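Local coordinates for protein bifunctional cytochrome P450/NADPH--P450 reductase (Deinococcus aerius, PDB 7F3H) that probably hydroxylates organic substrates at a heme iron, as a self-sufficient cytochrome P450 fused to its own NADPH-dependent reductase, at residues A[139-144]-A[450-455]. Sequence-based numbering, arbitrary orientation.
Sequences GQDVRV and ALRVRE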
ATOM      1  N   GLY A 139     -14.045 -25.429   0.278  1.00 35.59           N
ATOM      2  CA  GLY A 139     -14.827 -25.754  -0.889  1.00 38.27           C
ATOM      3  C   GLY A 139     -15.643 -24.593  -1.438  1.00 41.32           C
ATOM      4  O   GLY A 139     -15.781 -24.474  -2.665  1.00 41.34           O
ATOM      5  N   GLN A 140     -16.154 -23.710  -0.565  1.00 27.38           N
ATOM      6  CA  GLN A 140     -16.803 -22.481  -1.001  1.00 29.86           C
ATOM      7  C   GLN A 140     -15.759 -21.467  -1.483  1.00 34.70           C
ATOM      8  O   GLN A 140     -14.580 -21.504  -1.090  1.00 32.20           O
ATOM      9  CB  GLN A 140     -17.624 -21.886   0.135  1.00 31.77           C
ATOM     10  CG  GLN A 140     -18.506 -22.903   0.828  1.00 36.17           C
ATOM     11  CD  GLN A 140     -19.222 -22.323   2.041  1.00 49.20           C
ATOM     12  OE1 GLN A 140     -19.807 -21.242   1.977  1.00 49.05           O
ATOM     13  NE2 GLN A 140     -19.209 -23.062   3.144  1.00 52.85           N
ATOM     14  N   ASP A 141     -16.207 -20.556  -2.357  1.00 32.54           N
ATOM     15  CA  ASP A 141     -15.331 -19.520  -2.910  1.00 31.03           C
ATOM     16  C   ASP A 141     -14.784 -18.616  -1.813  1.00 34.87           C
ATOM     17  O   ASP A 141     -15.543 -17.997  -1.057  1.00 38.91           O
ATOM     18  CB  ASP A 141     -16.066 -18.658  -3.945  1.00 23.35           C
ATOM     19  CG  ASP A 141     -16.330 -19.385  -5.226  1.00 30.07           C
ATOM     20  OD1 ASP A 141     -15.771 -20.493  -5.405  1.00 34.01           O
ATOM     21  OD2 ASP A 141     -17.102 -18.871  -6.053  1.00 29.18           O
ATOM     22  N   VAL A 142     -13.465 -18.534  -1.743  1.00 28.22           N
ATOM     23  CA  VAL A 142     -12.795 -17.502  -0.974  1.00 26.49           C
ATOM     24  C   VAL A 142     -12.721 -16.231  -1.813  1.00 29.28           C
ATOM     25  O   VAL A 142     -12.305 -16.274  -2.979  1.00 27.78           O
ATOM     26  CB  VAL A 142     -11.406 -17.987  -0.544  1.00 27.19           C
ATOM     27  CG1 VAL A 142     -10.494 -16.795  -0.204  1.00 29.79           C
ATOM     28  CG2 VAL A 142     -11.564 -18.926   0.637  1.00 25.13           C
ATOM     29  N   ARG A 143     -13.223 -15.116  -1.258  1.00 27.25           N
ATOM     30  CA  ARG A 143     -13.139 -13.796  -1.881  1.00 24.48           C
ATOM     31  C   ARG A 143     -11.848 -13.137  -1.396  1.00 28.90           C
ATOM     32  O   ARG A 143     -11.795 -12.534  -0.313  1.00 25.87           O
ATOM     33  CB  ARG A 143     -14.384 -12.973  -1.550  1.00 32.18           C
ATOM     34  CG  ARG A 143     -15.686 -13.706  -1.948  1.00 36.85           C
ATOM     35  CD  ARG A 143     -16.918 -12.829  -1.946  1.00 40.41           C
ATOM     36  NE  ARG A 143     -17.274 -12.389  -3.295  1.00 50.59           N
ATOM     37  CZ  ARG A 143     -17.349 -11.109  -3.672  1.00 63.63           C
ATOM     38  NH1 ARG A 143     -17.097 -10.131  -2.793  1.00 59.10           N
ATOM     39  NH2 ARG A 143     -17.680 -10.798  -4.926  1.00 64.78           N
ATOM     40  N   VAL A 144     -10.800 -13.233  -2.216  1.00 26.79           N
ATOM     41  CA  VAL A 144      -9.446 -13.010  -1.717  1.00 24.90           C
ATOM     42  C   VAL A 144      -9.257 -11.556  -1.298  1.00 28.69           C
ATOM     43  O   VAL A 144      -8.879 -11.265  -0.157  1.00 29.47           O
ATOM     44  CB  VAL A 144      -8.418 -13.454  -2.765  1.00 25.79           C
ATOM     45  CG1 VAL A 144      -7.027 -13.039  -2.334  1.00 23.76           C
ATOM     46  CG2 VAL A 144      -8.500 -14.987  -2.987  1.00 23.82           C
ATOM     47  N   ALA A 450     -11.382 -15.139  -7.025  1.00 28.51           N
ATOM     48  CA  ALA A 450     -11.817 -16.211  -6.149  1.00 32.11           C
ATOM     49  C   ALA A 450     -10.823 -17.372  -6.224  1.00 30.29           C
ATOM     50  O   ALA A 450     -10.338 -17.710  -7.307  1.00 30.07           O
ATOM     51  CB  ALA A 450     -13.227 -16.683  -6.546  1.00 22.18           C
ATOM     52  N   LEU A 451     -10.541 -17.996  -5.081  1.00 26.42           N
ATOM     53  CA  LEU A 451      -9.873 -19.290  -5.061  1.00 30.34           C
ATOM     54  C   LEU A 451     -10.615 -20.217  -4.109  1.00 31.64           C
ATOM     55  O   LEU A 451     -11.583 -19.815  -3.452  1.00 31.36           O
ATOM     56  CB  LEU A 451      -8.388 -19.169  -4.667  1.00 30.60           C
ATOM     57  CG  LEU A 451      -7.963 -18.470  -3.378  1.00 32.25           C
ATOM     58  CD1 LEU A 451      -8.163 -19.383  -2.162  1.00 31.06           C
ATOM     59  CD2 LEU A 451      -6.513 -18.028  -3.505  1.00 27.54           C
ATOM     60  N   ARG A 452     -10.189 -21.487  -4.086  1.00 29.81           N
ATOM     61  CA  ARG A 452     -10.694 -22.479  -3.145  1.00 27.64           C
ATOM     62  C   ARG A 452      -9.554 -23.096  -2.340  1.00 28.09           C
ATOM     63  O   ARG A 452      -8.431 -23.233  -2.832  1.00 27.86           O
ATOM     64  CB  ARG A 452     -11.485 -23.554  -3.874  1.00 29.15           C
ATOM     65  CG  ARG A 452     -12.947 -23.168  -3.979  1.00 34.07           C
ATOM     66  CD  ARG A 452     -13.693 -24.036  -4.964  1.00 39.99           C
ATOM     67  NE  ARG A 452     -14.762 -23.260  -5.565  1.00 34.02           N
ATOM     68  CZ  ARG A 452     -15.512 -23.681  -6.567  1.00 39.17           C
ATOM     69  NH1 ARG A 452     -15.327 -24.890  -7.083  1.00 43.84           N
ATOM     70  NH2 ARG A 452     -16.446 -22.885  -7.063  1.00 39.00           N
ATOM     71  N   VAL A 453      -9.826 -23.442  -1.077  1.00 27.98           N
ATOM     72  CA  VAL A 453      -8.786 -24.006  -0.217  1.00 28.38           C
ATOM     73  C   VAL A 453      -9.261 -25.320   0.393  1.00 37.26           C
ATOM     74  O   VAL A 453     -10.458 -25.529   0.640  1.00 34.22           O
ATOM     75  CB  VAL A 453      -8.326 -23.044   0.908  1.00 26.90           C
ATOM     76  CG1 VAL A 453      -7.657 -21.836   0.326  1.00 31.86           C
ATOM     77  CG2 VAL A 453      -9.467 -22.639   1.815  1.00 23.60           C
ATOM     78  N   ARG A 454      -8.296 -26.216   0.642  1.00 34.29           N
ATOM     79  CA  ARG A 454      -8.599 -27.470   1.321  1.00 32.78           C
ATOM     80  C   ARG A 454      -7.522 -27.760   2.362  1.00 38.67           C
ATOM     81  O   ARG A 454      -6.328 -27.586   2.099  1.00 38.26           O
ATOM     82  CB  ARG A 454      -8.715 -28.625   0.307  1.00 33.17           C
ATOM     83  CG  ARG A 454      -9.266 -29.924   0.878  1.00 44.15           C
ATOM     84  CD  ARG A 454      -8.647 -31.188   0.236  1.00 49.23           C
ATOM     85  NE  ARG A 454      -7.207 -31.046   0.009  1.00 49.48           N
ATOM     86  CZ  ARG A 454      -6.543 -31.639  -0.981  1.00 57.83           C
ATOM     87  NH1 ARG A 454      -7.217 -32.346  -1.902  1.00 45.44           N
ATOM     88  NH2 ARG A 454      -5.219 -31.428  -1.108  1.00 54.09           N
ATOM     89  N   GLU A 455      -7.942 -28.207   3.549  1.00 42.42           N
ATOM     90  CA  GLU A 455      -6.985 -28.584   4.591  1.00 41.15           C
ATOM     91  C   GLU A 455      -5.906 -29.517   4.039  1.00 37.57           C
ATOM     92  O   GLU A 455      -6.211 -30.537   3.417  1.00 38.77           O
ATOM     93  CB  GLU A 455      -7.719 -29.268   5.744  1.00 39.79           C
ATOM     94  CG  GLU A 455      -8.076 -28.343   6.893  1.00 48.23           C
ATOM     95  CD  GLU A 455      -8.917 -29.033   7.967  1.00 58.75           C
ATOM     96  OE1 GLU A 455      -8.655 -28.788   9.164  1.00 62.89           O
ATOM     97  OE2 GLU A 455      -9.834 -29.823   7.615  1.00 56.01           O
TER
HETATM   98  O   HOH W   1     -12.420 -22.562  -0.087  1.00 30.31           O
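Asp-141 and Arg-452 meet through two torsions: chi1 of -72° sets CG of Asp-141 anti to its carbonyl carbon, and a bend at chi3 (-149°) turns NE of Arg-452 toward that carboxylate. The guanidinium then grips one oxygen side-on, NE lying 2.9 Å and NH2 3.0 Å from OD1 of Asp-141. That this is a near-planar salt bridge follows from the 15° between carboxylate and guanidinium planes; NH2 comes from the syn side of OD1, whereas NE approaches nearly along its C-O bond. The other oxygen, OD2, is hydrogen-bonded to the hydroxyl of Tyr-432.

Beside this pair the backbones form a short antiparallel bridge. Val-142 N donates to Leu-451 O at 2.8 Å, and Leu-451 N returns a longer bond to Val-142 O, 3.2 Å. The same Val-142 O also receives a CA-H contact from Ala-450. Toward Gly-139 direct pairing gives way to a water, which donates to Gln-140 O and accepts from Val-453 N, with a weak further bond from Gly-139 N.

On the apolar face, Val-142 and Leu-451 lie side by side, CB of Val-142 to CD1 of Leu-451, 3.9 Å. Val-144, at the start of helix 144-161, crosses Leu-451 at about a right angle and brings its CG2 to 3.5 Å from CG of Leu-451. Trp-134 of helix 113-137 covers Val-142 and Val-453, while Ala-277 and Leu-280 of helix 254-285 pack on Val-144.

Strand 142-143 thus forms one edge of a three-stranded sheet, with 450-455 between it and 426-429, and links two helices to the C-terminal part of the P450 fold. Hydrocarbon packing faces the helices, and beside it a doubly gripped carboxylate oxygen, whose negative charge the arginine would partly offset, ties segment 139-144 to segment 450-455.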